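Local coordinates for EGF family domain-containing protein (Toxoplasma gondii, PDB 4Z80) that binds a peptide of the rhoptry neck protein RON2L1 and probably takes part in moving-junction formation during host-cell invasion, at residues 355-360 against 430-435; 436-441 against 466-471; 207-212 against 242-247. All coordinates share one frame; numbering follows the deposited sequence.

Interaction 1 (355-360 against 430-435)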
ATOM      1  N   TRP A 355       5.450 -21.700 -17.838  1.00 11.90           N
ATOM      2  CA  TRP A 355       4.468 -20.906 -18.585  1.00 11.52           C
ATOM      3  C   TRP A 355       4.372 -21.333 -20.043  1.00 14.25           C
ATOM      4  O   TRP A 355       5.393 -21.533 -20.697  1.00 14.43           O
ATOM      5  CB  TRP A 355       4.817 -19.411 -18.557  1.00  9.47           C
ATOM      6  CG  TRP A 355       4.893 -18.803 -17.192  1.00 11.72           C
ATOM      7  CD1 TRP A 355       6.019 -18.411 -16.530  1.00 11.98           C
ATOM      8  CD2 TRP A 355       3.793 -18.500 -16.326  1.00 12.27           C
ATOM      9  NE1 TRP A 355       5.692 -17.893 -15.306  1.00 11.95           N
ATOM     10  CE2 TRP A 355       4.331 -17.931 -15.156  1.00 12.33           C
ATOM     11  CE3 TRP A 355       2.408 -18.652 -16.430  1.00 11.58           C
ATOM     12  CZ2 TRP A 355       3.535 -17.530 -14.087  1.00 10.66           C
ATOM     13  CZ3 TRP A 355       1.618 -18.253 -15.374  1.00 13.19           C
ATOM     14  CH2 TRP A 355       2.181 -17.699 -14.215  1.00 12.42           C
ATOM     15  N   GLY A 356       3.152 -21.423 -20.562  1.00 12.90           N
ATOM     16  CA  GLY A 356       2.958 -21.750 -21.964  1.00 14.53           C
ATOM     17  C   GLY A 356       1.744 -21.101 -22.593  1.00 11.85           C
ATOM     18  O   GLY A 356       1.009 -20.343 -21.952  1.00 12.67           O
ATOM     19  N   VAL A 357       1.549 -21.399 -23.876  1.00 14.19           N
ATOM     20  CA  VAL A 357       0.345 -21.008 -24.607  1.00 14.79           C
ATOM     21  C   VAL A 357      -0.234 -22.272 -25.245  1.00 16.23           C
ATOM     22  O   VAL A 357       0.479 -23.246 -25.443  1.00 17.39           O
ATOM     23  CB  VAL A 357       0.633 -19.933 -25.680  1.00 16.37           C
ATOM     24  CG1 VAL A 357       1.097 -18.634 -25.017  1.00 16.57           C
ATOM     25  CG2 VAL A 357       1.659 -20.433 -26.693  1.00 19.65           C
ATOM     26  N   VAL A 358      -1.526 -22.264 -25.544  1.00 17.94           N
ATOM     27  CA  VAL A 358      -2.174 -23.470 -26.036  1.00 18.22           C
ATOM     28  C   VAL A 358      -1.680 -23.780 -27.447  1.00 19.52           C
ATOM     29  O   VAL A 358      -1.474 -22.878 -28.260  1.00 23.22           O
ATOM     30  CB  VAL A 358      -3.709 -23.335 -26.018  1.00 21.42           C
ATOM     31  CG1 VAL A 358      -4.374 -24.542 -26.673  1.00 21.13           C
ATOM     32  CG2 VAL A 358      -4.210 -23.195 -24.583  1.00 19.70           C
ATOM     33  N   SER A 359      -1.465 -25.064 -27.701  1.00 20.76           N
ATOM     34  CA  SER A 359      -1.054 -25.538 -29.013  1.00 20.10           C
ATOM     35  C   SER A 359      -1.951 -26.696 -29.434  1.00 23.45           C
ATOM     36  O   SER A 359      -2.108 -27.664 -28.695  1.00 20.44           O
ATOM     37  CB  SER A 359       0.411 -25.969 -28.990  1.00 23.02           C
ATOM     38  OG  SER A 359       0.834 -26.416 -30.267  1.00 26.79           O
ATOM     39  N   LYS A 360      -2.559 -26.570 -30.610  1.00 25.36           N
ATOM     40  CA  LYS A 360      -3.414 -27.617 -31.170  1.00 30.07           C
ATOM     41  C   LYS A 360      -4.514 -28.059 -30.209  1.00 29.83           C
ATOM     42  O   LYS A 360      -4.768 -29.253 -30.047  1.00 29.73           O
ATOM     43  CB  LYS A 360      -2.569 -28.823 -31.579  1.00 29.74           C
ATOM     44  CG  LYS A 360      -1.506 -28.504 -32.621  1.00 32.35           C
ATOM     45  CD  LYS A 360      -0.366 -29.502 -32.575  1.00 36.07           C
ATOM     46  CE  LYS A 360       0.823 -29.028 -33.397  1.00 44.25           C
ATOM     47  NZ  LYS A 360       0.548 -29.096 -34.855  1.00 50.04           N
ATOM     48  N   TYR A 430       9.514 -13.584 -19.924  1.00 11.57           N
ATOM     49  CA  TYR A 430       8.487 -13.484 -20.950  1.00 11.45           C
ATOM     50  C   TYR A 430       7.685 -12.196 -20.872  1.00  9.76           C
ATOM     51  O   TYR A 430       7.437 -11.678 -19.775  1.00 11.72           O
ATOM     52  CB  TYR A 430       7.517 -14.656 -20.826  1.00 12.08           C
ATOM     53  CG  TYR A 430       8.170 -16.014 -20.790  1.00 12.46           C
ATOM     54  CD1 TYR A 430       8.692 -16.592 -21.938  1.00 14.38           C
ATOM     55  CD2 TYR A 430       8.237 -16.739 -19.603  1.00 13.07           C
ATOM     56  CE1 TYR A 430       9.272 -17.842 -21.899  1.00 16.30           C
ATOM     57  CE2 TYR A 430       8.820 -17.979 -19.554  1.00 13.93           C
ATOM     58  CZ  TYR A 430       9.332 -18.531 -20.702  1.00 16.68           C
ATOM     59  OH  TYR A 430       9.906 -19.774 -20.640  1.00 15.82           O
ATOM     60  N   SER A 431       7.233 -11.725 -22.037  1.00 12.05           N
ATOM     61  CA  SER A 431       6.282 -10.619 -22.113  1.00 12.65           C
ATOM     62  C   SER A 431       4.963 -11.037 -22.773  1.00 13.86           C
ATOM     63  O   SER A 431       4.111 -10.190 -23.050  1.00 14.86           O
ATOM     64  CB  SER A 431       6.892  -9.440 -22.874  1.00 14.91           C
ATOM     65  OG  SER A 431       7.174  -9.798 -24.214  1.00 16.61           O
ATOM     66  N   THR A 432       4.804 -12.344 -22.993  1.00 15.56           N
ATOM     67  CA  THR A 432       3.608 -12.935 -23.597  1.00 15.73           C
ATOM     68  C   THR A 432       2.624 -13.355 -22.513  1.00 14.72           C
ATOM     69  O   THR A 432       3.037 -13.925 -21.510  1.00 15.22           O
ATOM     70  CB  THR A 432       3.956 -14.173 -24.441  1.00 20.17           C
ATOM     71  OG1 THR A 432       4.910 -13.825 -25.457  1.00 21.36           O
ATOM     72  CG2 THR A 432       2.705 -14.763 -25.095  1.00 21.29           C
ATOM     73  N   VAL A 433       1.337 -13.086 -22.719  1.00 13.74           N
ATOM     74  CA  VAL A 433       0.303 -13.494 -21.771  1.00 13.76           C
ATOM     75  C   VAL A 433       0.137 -15.014 -21.820  1.00 14.49           C
ATOM     76  O   VAL A 433      -0.121 -15.572 -22.887  1.00 14.60           O
ATOM     77  CB  VAL A 433      -1.032 -12.806 -22.083  1.00 14.01           C
ATOM     78  CG1 VAL A 433      -2.169 -13.358 -21.220  1.00 16.12           C
ATOM     79  CG2 VAL A 433      -0.903 -11.312 -21.882  1.00 14.99           C
ATOM     80  N   PRO A 434       0.266 -15.693 -20.665  1.00 12.32           N
ATOM     81  CA  PRO A 434       0.179 -17.159 -20.676  1.00 13.34           C
ATOM     82  C   PRO A 434      -1.252 -17.699 -20.746  1.00 12.46           C
ATOM     83  O   PRO A 434      -2.186 -17.052 -20.269  1.00 14.20           O
ATOM     84  CB  PRO A 434       0.833 -17.549 -19.352  1.00 13.02           C
ATOM     85  CG  PRO A 434       0.522 -16.412 -18.441  1.00 13.27           C
ATOM     86  CD  PRO A 434       0.586 -15.172 -19.321  1.00 12.43           C
ATOM     87  N   GLU A 435      -1.400 -18.891 -21.322  1.00 13.00           N
ATOM     88  CA  GLU A 435      -2.715 -19.507 -21.510  1.00 14.39           C
ATOM     89  C   GLU A 435      -2.799 -20.885 -20.864  1.00 14.26           C
ATOM     90  O   GLU A 435      -3.881 -21.446 -20.742  1.00 14.96           O
ATOM     91  CB  GLU A 435      -3.039 -19.642 -22.995  1.00 14.44           C
ATOM     92  CG  GLU A 435      -2.991 -18.339 -23.761  1.00 17.32           C
ATOM     93  CD  GLU A 435      -2.972 -18.552 -25.265  1.00 20.60           C
ATOM     94  OE1 GLU A 435      -2.997 -19.719 -25.714  1.00 19.56           O
ATOM     95  OE2 GLU A 435      -2.910 -17.545 -26.003  1.00 24.81           O
TER
HETATM   96  O   HOH W   1       8.015 -21.546 -19.797  1.00 14.45           O
HETATM   97  O   HOH W   2      -2.473 -20.442 -28.342  1.00 32.82           O

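Interaction 2 (436-441 against 466-471)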
ATOM      1  N   CYS A 436      -1.651 -21.441 -20.503  1.00 14.48           N
ATOM      2  CA  CYS A 436      -1.591 -22.767 -19.909  1.00 14.31           C
ATOM      3  C   CYS A 436      -0.254 -22.992 -19.228  1.00 16.15           C
ATOM      4  O   CYS A 436       0.650 -22.162 -19.316  1.00 15.03           O
ATOM      5  CB  CYS A 436      -1.826 -23.855 -20.966  1.00 17.84           C
ATOM      6  SG  CYS A 436      -0.713 -23.773 -22.424  1.00 19.95           S
ATOM      7  N   LEU A 437      -0.146 -24.119 -18.535  1.00 14.84           N
ATOM      8  CA  LEU A 437       1.070 -24.501 -17.838  1.00 13.56           C
ATOM      9  C   LEU A 437       1.468 -25.923 -18.206  1.00 17.03           C
ATOM     10  O   LEU A 437       0.613 -26.776 -18.457  1.00 16.26           O
ATOM     11  CB  LEU A 437       0.883 -24.378 -16.323  1.00 14.91           C
ATOM     12  CG  LEU A 437       0.608 -22.967 -15.809  1.00 16.59           C
ATOM     13  CD1 LEU A 437       0.075 -23.017 -14.384  1.00 15.27           C
ATOM     14  CD2 LEU A 437       1.868 -22.124 -15.880  1.00 15.25           C
ATOM     15  N   ILE A 438       2.772 -26.164 -18.246  1.00 15.12           N
ATOM     16  CA  ILE A 438       3.330 -27.486 -18.498  1.00 15.34           C
ATOM     17  C   ILE A 438       3.986 -27.979 -17.224  1.00 14.53           C
ATOM     18  O   ILE A 438       4.787 -27.264 -16.636  1.00 14.92           O
ATOM     19  CB  ILE A 438       4.391 -27.459 -19.623  1.00 17.01           C
ATOM     20  CG1 ILE A 438       3.794 -26.924 -20.922  1.00 20.50           C
ATOM     21  CG2 ILE A 438       5.000 -28.842 -19.841  1.00 19.62           C
ATOM     22  CD1 ILE A 438       4.849 -26.531 -21.946  1.00 21.18           C
ATOM     23  N   HIS A 439       3.678 -29.202 -16.802  1.00 15.33           N
ATOM     24  CA  HIS A 439       4.314 -29.756 -15.617  1.00 16.05           C
ATOM     25  C   HIS A 439       5.756 -30.155 -15.889  1.00 15.43           C
ATOM     26  O   HIS A 439       6.075 -30.704 -16.948  1.00 20.10           O
ATOM     27  CB  HIS A 439       3.547 -30.978 -15.107  1.00 19.52           C
ATOM     28  CG  HIS A 439       4.083 -31.520 -13.819  1.00 24.49           C
ATOM     29  ND1 HIS A 439       5.011 -32.539 -13.769  1.00 30.96           N
ATOM     30  CD2 HIS A 439       3.843 -31.165 -12.534  1.00 23.10           C
ATOM     31  CE1 HIS A 439       5.309 -32.796 -12.507  1.00 28.70           C
ATOM     32  NE2 HIS A 439       4.609 -31.979 -11.738  1.00 29.45           N
ATOM     33  N   SER A 440       6.626 -29.882 -14.925  1.00 15.37           N
ATOM     34  CA  SER A 440       7.997 -30.349 -14.976  1.00 16.01           C
ATOM     35  C   SER A 440       8.565 -30.511 -13.582  1.00 15.34           C
ATOM     36  O   SER A 440       8.297 -29.698 -12.694  1.00 18.69           O
ATOM     37  CB  SER A 440       8.878 -29.387 -15.764  1.00 19.72           C
ATOM     38  OG  SER A 440      10.245 -29.733 -15.594  1.00 19.58           O
ATOM     39  N   PRO A 441       9.381 -31.548 -13.375  1.00 15.08           N
ATOM     40  CA  PRO A 441       9.958 -31.685 -12.038  1.00 18.10           C
ATOM     41  C   PRO A 441      10.952 -30.586 -11.667  1.00 15.08           C
ATOM     42  O   PRO A 441      11.105 -30.315 -10.486  1.00 16.41           O
ATOM     43  CB  PRO A 441      10.662 -33.043 -12.096  1.00 21.07           C
ATOM     44  CG  PRO A 441      10.874 -33.322 -13.540  1.00 25.45           C
ATOM     45  CD  PRO A 441       9.732 -32.677 -14.256  1.00 19.99           C
ATOM     46  N   LEU A 466      -1.665 -28.687 -19.162  1.00 17.87           N
ATOM     47  CA  LEU A 466      -1.873 -29.529 -20.340  1.00 17.27           C
ATOM     48  C   LEU A 466      -0.577 -30.248 -20.680  1.00 20.10           C
ATOM     49  O   LEU A 466       0.509 -29.770 -20.355  1.00 18.74           O
ATOM     50  CB  LEU A 466      -2.339 -28.703 -21.544  1.00 18.22           C
ATOM     51  CG  LEU A 466      -3.731 -28.094 -21.478  1.00 18.49           C
ATOM     52  CD1 LEU A 466      -3.944 -27.130 -22.641  1.00 23.20           C
ATOM     53  CD2 LEU A 466      -4.798 -29.177 -21.483  1.00 24.93           C
ATOM     54  N   PRO A 467      -0.681 -31.410 -21.347  1.00 18.92           N
ATOM     55  CA  PRO A 467       0.532 -32.078 -21.826  1.00 21.24           C
ATOM     56  C   PRO A 467       1.278 -31.205 -22.830  1.00 18.88           C
ATOM     57  O   PRO A 467       0.642 -30.457 -23.582  1.00 20.44           O
ATOM     58  CB  PRO A 467       0.000 -33.358 -22.487  1.00 23.57           C
ATOM     59  CG  PRO A 467      -1.440 -33.082 -22.775  1.00 27.10           C
ATOM     60  CD  PRO A 467      -1.907 -32.133 -21.720  1.00 22.73           C
ATOM     61  N   GLU A 468       2.602 -31.300 -22.837  1.00 21.85           N
ATOM     62  CA  GLU A 468       3.408 -30.495 -23.739  1.00 22.76           C
ATOM     63  C   GLU A 468       3.253 -30.967 -25.176  1.00 22.33           C
ATOM     64  O   GLU A 468       3.210 -32.168 -25.449  1.00 25.37           O
ATOM     65  CB  GLU A 468       4.892 -30.528 -23.340  1.00 23.28           C
ATOM     66  CG  GLU A 468       5.790 -29.764 -24.320  1.00 24.16           C
ATOM     67  CD  GLU A 468       7.229 -29.618 -23.850  1.00 27.88           C
ATOM     68  OE1 GLU A 468       7.588 -30.192 -22.802  1.00 29.24           O
ATOM     69  OE2 GLU A 468       8.004 -28.923 -24.543  1.00 33.60           O
ATOM     70  N   ASP A 469       3.134 -30.008 -26.087  1.00 22.94           N
ATOM     71  CA  ASP A 469       3.295 -30.283 -27.507  1.00 24.95           C
ATOM     72  C   ASP A 469       4.784 -30.452 -27.785  1.00 29.80           C
ATOM     73  O   ASP A 469       5.511 -29.470 -27.891  1.00 32.45           O
ATOM     74  CB  ASP A 469       2.704 -29.151 -28.349  1.00 28.77           C
ATOM     75  CG  ASP A 469       2.754 -29.439 -29.842  1.00 29.41           C
ATOM     76  OD1 ASP A 469       3.394 -30.435 -30.247  1.00 34.90           O
ATOM     77  OD2 ASP A 469       2.145 -28.670 -30.611  1.00 31.70           O
ATOM     78  N   LYS A 470       5.237 -31.696 -27.900  1.00 29.96           N
ATOM     79  CA  LYS A 470       6.662 -31.966 -28.059  1.00 34.26           C
ATOM     80  C   LYS A 470       7.092 -31.998 -29.526  1.00 41.27           C
ATOM     81  O   LYS A 470       8.238 -32.333 -29.829  1.00 46.24           O
ATOM     82  CB  LYS A 470       7.024 -33.290 -27.385  1.00 31.59           C
ATOM     83  CG  LYS A 470       6.824 -33.284 -25.878  1.00 34.53           C
ATOM     84  CD  LYS A 470       7.258 -34.594 -25.251  1.00 38.44           C
ATOM     85  CE  LYS A 470       6.975 -34.605 -23.757  1.00 39.93           C
ATOM     86  NZ  LYS A 470       7.194 -35.950 -23.162  1.00 50.42           N
ATOM     87  N   CYS A 471       6.181 -31.637 -30.427  1.00 36.38           N
ATOM     88  CA  CYS A 471       6.458 -31.681 -31.862  1.00 41.21           C
ATOM     89  C   CYS A 471       6.880 -30.324 -32.425  1.00 48.54           C
ATOM     90  O   CYS A 471       7.255 -30.224 -33.595  1.00 56.38           O
ATOM     91  CB  CYS A 471       5.228 -32.184 -32.618  1.00 41.78           C
ATOM     92  SG  CYS A 471       4.864 -33.929 -32.347  1.00 54.03           S
TER
HETATM   93  O   HOH W   3       2.157 -31.012 -18.516  1.00 17.85           O

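Interaction 3 (207-212 against 242-247)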
ATOM      1  N   THR A 207      -8.706   5.587  26.387  1.00 25.02           N
ATOM      2  CA  THR A 207      -7.821   4.502  25.994  1.00 23.13           C
ATOM      3  C   THR A 207      -7.298   4.803  24.591  1.00 22.76           C
ATOM      4  O   THR A 207      -8.065   5.182  23.704  1.00 20.44           O
ATOM      5  CB  THR A 207      -8.529   3.136  26.020  1.00 28.25           C
ATOM      6  OG1 THR A 207      -9.018   2.874  27.342  1.00 32.17           O
ATOM      7  CG2 THR A 207      -7.566   2.024  25.622  1.00 27.95           C
ATOM      8  N   GLU A 208      -5.992   4.639  24.408  1.00 20.21           N
ATOM      9  CA  GLU A 208      -5.339   4.954  23.139  1.00 21.15           C
ATOM     10  C   GLU A 208      -5.398   3.781  22.167  1.00 16.55           C
ATOM     11  O   GLU A 208      -5.030   2.662  22.513  1.00 18.03           O
ATOM     12  CB  GLU A 208      -3.880   5.349  23.380  1.00 20.20           C
ATOM     13  CG  GLU A 208      -3.129   5.763  22.115  1.00 21.86           C
ATOM     14  CD  GLU A 208      -1.636   5.935  22.343  1.00 34.13           C
ATOM     15  OE1 GLU A 208      -1.208   5.998  23.517  1.00 31.92           O
ATOM     16  OE2 GLU A 208      -0.891   6.008  21.342  1.00 28.59           O
ATOM     17  N   TYR A 209      -5.853   4.062  20.948  1.00 15.42           N
ATOM     18  CA  TYR A 209      -5.829   3.093  19.862  1.00 17.33           C
ATOM     19  C   TYR A 209      -5.075   3.717  18.686  1.00 17.94           C
ATOM     20  O   TYR A 209      -4.047   4.353  18.894  1.00 16.70           O
ATOM     21  CB  TYR A 209      -7.255   2.670  19.479  1.00 17.78           C
ATOM     22  CG  TYR A 209      -7.967   1.914  20.582  1.00 19.59           C
ATOM     23  CD1 TYR A 209      -7.588   0.619  20.916  1.00 20.43           C
ATOM     24  CD2 TYR A 209      -9.010   2.495  21.287  1.00 23.48           C
ATOM     25  CE1 TYR A 209      -8.232  -0.080  21.919  1.00 24.59           C
ATOM     26  CE2 TYR A 209      -9.662   1.803  22.295  1.00 23.04           C
ATOM     27  CZ  TYR A 209      -9.267   0.518  22.603  1.00 25.44           C
ATOM     28  OH  TYR A 209      -9.902  -0.181  23.603  1.00 28.79           O
ATOM     29  N   ALA A 210      -5.594   3.549  17.474  1.00 13.98           N
ATOM     30  CA  ALA A 210      -4.954   4.062  16.266  1.00 13.74           C
ATOM     31  C   ALA A 210      -5.923   3.917  15.110  1.00 15.31           C
ATOM     32  O   ALA A 210      -6.799   3.057  15.151  1.00 16.20           O
ATOM     33  CB  ALA A 210      -3.679   3.311  15.975  1.00 15.57           C
ATOM     34  N   PHE A 211      -5.773   4.743  14.075  1.00 14.20           N
ATOM     35  CA  PHE A 211      -6.595   4.573  12.876  1.00 13.36           C
ATOM     36  C   PHE A 211      -6.139   3.382  12.018  1.00 12.38           C
ATOM     37  O   PHE A 211      -6.887   2.923  11.158  1.00 14.83           O
ATOM     38  CB  PHE A 211      -6.583   5.834  12.009  1.00 13.73           C
ATOM     39  CG  PHE A 211      -7.291   7.026  12.615  1.00 13.35           C
ATOM     40  CD1 PHE A 211      -8.121   6.907  13.726  1.00 14.92           C
ATOM     41  CD2 PHE A 211      -7.126   8.280  12.052  1.00 15.54           C
ATOM     42  CE1 PHE A 211      -8.764   8.023  14.247  1.00 14.98           C
ATOM     43  CE2 PHE A 211      -7.761   9.390  12.576  1.00 15.80           C
ATOM     44  CZ  PHE A 211      -8.578   9.261  13.672  1.00 14.86           C
ATOM     45  N   HIS A 212      -4.916   2.905  12.244  1.00 13.40           N
ATOM     46  CA  HIS A 212      -4.344   1.791  11.494  1.00 14.47           C
ATOM     47  C   HIS A 212      -3.182   1.200  12.283  1.00 12.94           C
ATOM     48  O   HIS A 212      -2.629   1.856  13.164  1.00 15.23           O
ATOM     49  CB  HIS A 212      -3.870   2.255  10.117  1.00 12.86           C
ATOM     50  CG  HIS A 212      -2.732   3.219  10.176  1.00 12.49           C
ATOM     51  ND1 HIS A 212      -1.443   2.872   9.831  1.00 11.35           N
ATOM     52  CD2 HIS A 212      -2.684   4.513  10.569  1.00 14.93           C
ATOM     53  CE1 HIS A 212      -0.652   3.919   9.991  1.00 11.38           C
ATOM     54  NE2 HIS A 212      -1.379   4.926  10.444  1.00 14.61           N
ATOM     55  N   GLY A 242      -2.541  -0.177  18.863  1.00 17.00           N
ATOM     56  CA  GLY A 242      -3.227  -0.779  17.733  1.00 18.95           C
ATOM     57  C   GLY A 242      -4.640  -0.258  17.548  1.00 16.35           C
ATOM     58  O   GLY A 242      -5.178   0.418  18.425  1.00 16.32           O
ATOM     59  N   MET A 243      -5.249  -0.577  16.407  1.00 16.62           N
ATOM     60  CA  MET A 243      -6.661  -0.278  16.183  1.00 17.53           C
ATOM     61  C   MET A 243      -7.515  -0.929  17.257  1.00 16.24           C
ATOM     62  O   MET A 243      -7.191  -2.009  17.742  1.00 17.87           O
ATOM     63  CB  MET A 243      -7.132  -0.781  14.819  1.00 18.92           C
ATOM     64  CG  MET A 243      -6.389  -0.207  13.623  1.00 17.35           C
ATOM     65  SD  MET A 243      -6.904  -1.007  12.092  1.00 19.01           S
ATOM     66  CE  MET A 243      -8.526  -0.296  11.879  1.00 20.96           C
ATOM     67  N   LYS A 244      -8.615  -0.275  17.597  1.00 17.67           N
ATOM     68  CA  LYS A 244      -9.568  -0.857  18.531  1.00 15.54           C
ATOM     69  C   LYS A 244     -10.142  -2.153  17.957  1.00 21.54           C
ATOM     70  O   LYS A 244     -10.319  -3.131  18.686  1.00 20.15           O
ATOM     71  CB  LYS A 244     -10.684   0.134  18.843  1.00 20.41           C
ATOM     72  CG  LYS A 244     -11.679  -0.355  19.883  1.00 21.13           C
ATOM     73  CD  LYS A 244     -12.667   0.744  20.224  1.00 27.65           C
ATOM     74  CE  LYS A 244     -13.752   0.271  21.171  1.00 29.56           C
ATOM     75  NZ  LYS A 244     -14.744   1.357  21.408  1.00 37.76           N
ATOM     76  N   ASP A 245     -10.425  -2.163  16.656  1.00 17.16           N
ATOM     77  CA  ASP A 245     -10.967  -3.356  16.001  1.00 20.53           C
ATOM     78  C   ASP A 245     -10.430  -3.527  14.585  1.00 21.81           C
ATOM     79  O   ASP A 245     -10.872  -2.853  13.657  1.00 20.27           O
ATOM     80  CB  ASP A 245     -12.495  -3.300  15.959  1.00 23.06           C
ATOM     81  CG  ASP A 245     -13.106  -4.530  15.307  1.00 28.77           C
ATOM     82  OD1 ASP A 245     -12.426  -5.578  15.246  1.00 23.36           O
ATOM     83  OD2 ASP A 245     -14.268  -4.447  14.861  1.00 36.69           O
ATOM     84  N   SER A 246      -9.488  -4.451  14.433  1.00 20.97           N
ATOM     85  CA  SER A 246      -8.920  -4.763  13.128  1.00 25.49           C
ATOM     86  C   SER A 246      -9.468  -6.086  12.587  1.00 26.66           C
ATOM     87  O   SER A 246      -9.043  -6.551  11.535  1.00 20.78           O
ATOM     88  CB  SER A 246      -7.393  -4.825  13.225  1.00 27.59           C
ATOM     89  OG  SER A 246      -6.806  -5.031  11.949  1.00 35.25           O
ATOM     90  N   SER A 247     -10.424  -6.685  13.295  1.00 23.39           N
ATOM     91  CA  SER A 247     -10.844  -8.053  12.993  1.00 20.74           C
ATOM     92  C   SER A 247     -11.474  -8.231  11.608  1.00 19.74           C
ATOM     93  O   SER A 247     -11.441  -9.333  11.057  1.00 23.04           O
ATOM     94  CB  SER A 247     -11.827  -8.550  14.066  1.00 23.32           C
ATOM     95  OG  SER A 247     -13.063  -7.867  13.990  1.00 25.00           O
TER
HETATM   96  O   HOH W   4      -9.168   2.383  16.222  1.00 18.56           O

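Interaction 1 (355-360 against 430-435)
Two bonds fasten Glu-435 to the backbone of 355-360. Its amide N donates to Gly-356 O over 2.9 Å, nearly straight at 171° and within the carbonyl plane. The carboxylate answers in the other direction: Val-358 N donates to Glu-435 OE1 at 2.9 Å, meeting that oxygen from above the carboxylate plane, 32° out of it. Glu-435 CG lies anti to its carbonyl carbon and the chain runs on extended, which carries OE1 past Val-357 CB, 3.6 Å away. A water gives a hydrogen bond to OE1 and a second to Val-358 O, so OE1 accepts from at least two donors, an arrangement that would be expected to stabilise its charge.

This is the start of a strand pairing in a small antiparallel sheet, consistent with a PAN-type domain of the AMA fold: residue 435 leads into strand 436-440, and Gly-356, in strand 353-359, also bonds to Cys-436. One residue earlier on each segment, Trp-355 and Pro-434 lie side by side, with Pro-434 CB 3.5 Å from Trp-355 CE3. The pyrrole side of the indole reaches Tyr-430 instead, where Trp-355 CD1 meets Tyr-430 CD2 at 4.1 Å as the two side chains cross obliquely. Water also joins this pair, donating to Trp-355 O at 2.8 Å and hydrogen-bonded to Tyr-430 OH.

Residues outside the segments complete the setting of the indole. Phe-19 and Trp-405 meet it edge-to-face, while NE1 makes weak hydrogen bonds to Ala-406 O and Phe-446 O; Thr-407 OG1 is hydrogen-bonded to the main-chain N of Trp-355.

Interaction 2 (436-441 against 466-471)
Leu-466 opens the contact with its backbone. Its N donates to Leu-437 O at 3.1 Å, and the C=O...N angle of 175° puts the amide nearly along the carbonyl axis. Leu-437 has a further backbone bond to Ala-464, just before the segment, so it is bonded to both 464 and 466. Beyond that a water carries the link along the strand, accepting from His-439 N and donating to Leu-466 O at 2.8 Å. The Leu-466 side chain meanwhile lays CD1 against Cys-436 CB, 4.2 Å away.

At Glu-468 the contact passes to side chains. Its CG stands anti to the backbone N (chi1 176°) and the chain stays extended, so its methylenes run obliquely across Ile-438: Glu-468 CB meets Ile-438 CG2 at 3.9 Å and Glu-468 CG meets Ile-438 CD1 at 4.1 Å. The apolar stem thereby packs on the isoleucine, while OE1 at the tip forms a salt bridge with Arg-354. Asp-469 then folds the chain locally in an Asx turn, its OD1 receiving Cys-471 N at 3.0 Å; OD2, the other oxygen, pairs with Ser-359 OG.

These residues, at the end of the modelled chain, lie alongside an outer strand of a three-stranded antiparallel sheet. Strand 436-440 pairs on its other side with the central strand 353-359, through bonds such as Ile-438 to Arg-354, and Cys-436 is joined by a disulfide to Cys-364 in strand 363-366. Ile-438 also touches Cys-364 and Pro-366 of that strand, so the terminal loop, the edge strand and the far strand meet around it.

Interaction 3 (207-212 against 242-247)
The aliphatic part of a lysine crosses the face of a tyrosine ring where the end of the two-stranded antiparallel ribbon 195-196/207-208 meets the loop between strand 238-239 and helix 252-262, in a region consistent with the first PAN-type domain of the AMA fold. The ring is that of Tyr-209, and the contact is a CH-pi one made by carbon atoms of Lys-244. Lys-244 CB sits 3.6 Å from the ring centroid, only 8° off the normal. With CG anti to the backbone N (chi1 -176°) and the rest extended, the lysine advances obliquely over the same ring, Lys-244 CG reaching Tyr-209 CZ at 3.7 Å. The two polar tips find separate partners: Lys-244 NZ makes a salt bridge with Asp-196 of the ribbon, and Tyr-209 OH bonds to Gln-199.

The same ring receives Gly-242 O at its edge, in plane, with Tyr-209 CD1 3.5 Å away. That carbonyl is also near Ala-210 N, but the angle is too poor for a hydrogen bond. The backbones are instead coupled by a water that donates to Ala-210 O and accepts from Lys-244 N, and by a CA-H...O contact from Met-243 CA to Ala-210 O.

Met-243 works on a different surface. Its CG rests 3.6 Å from His-212 CA, and the bend at chi3 (73°) turns the methyl CE to within 3.7 Å of Phe-211 O, a carbonyl buried here without any polar partner in the model. Leu-258 of helix 252-262 touches both Met-243 and His-212.

Beyond the ring, an Asx turn shapes the loop: Asp-245 OD1 accepts Ser-247 N at 3.0 Å and, through its syn lone pair, Ser-247 OG at 2.7 Å.

Interactions 1 and 2 are neighbours, their centres 11 Å apart, and share the antiparallel sheet in which strand 353-359 pairs with strand 436-440. They touch through the backbone pairing of those strands, at the corner where 359 meets 469, and where Val-357 C packs 3.2 Å from Cys-436 SG. The chain completes interaction 1 and goes straight into the strand of interaction 2; the terminal loop then lies along that outer strand. Interaction 3 closes earlier in sequence, on the opposite side of the chain's centre, about 46 and 49 Å from their centres. The contacts therefore report on two separate parts of the chain, with no touch between them, the nearest atoms being about 30 Å apart.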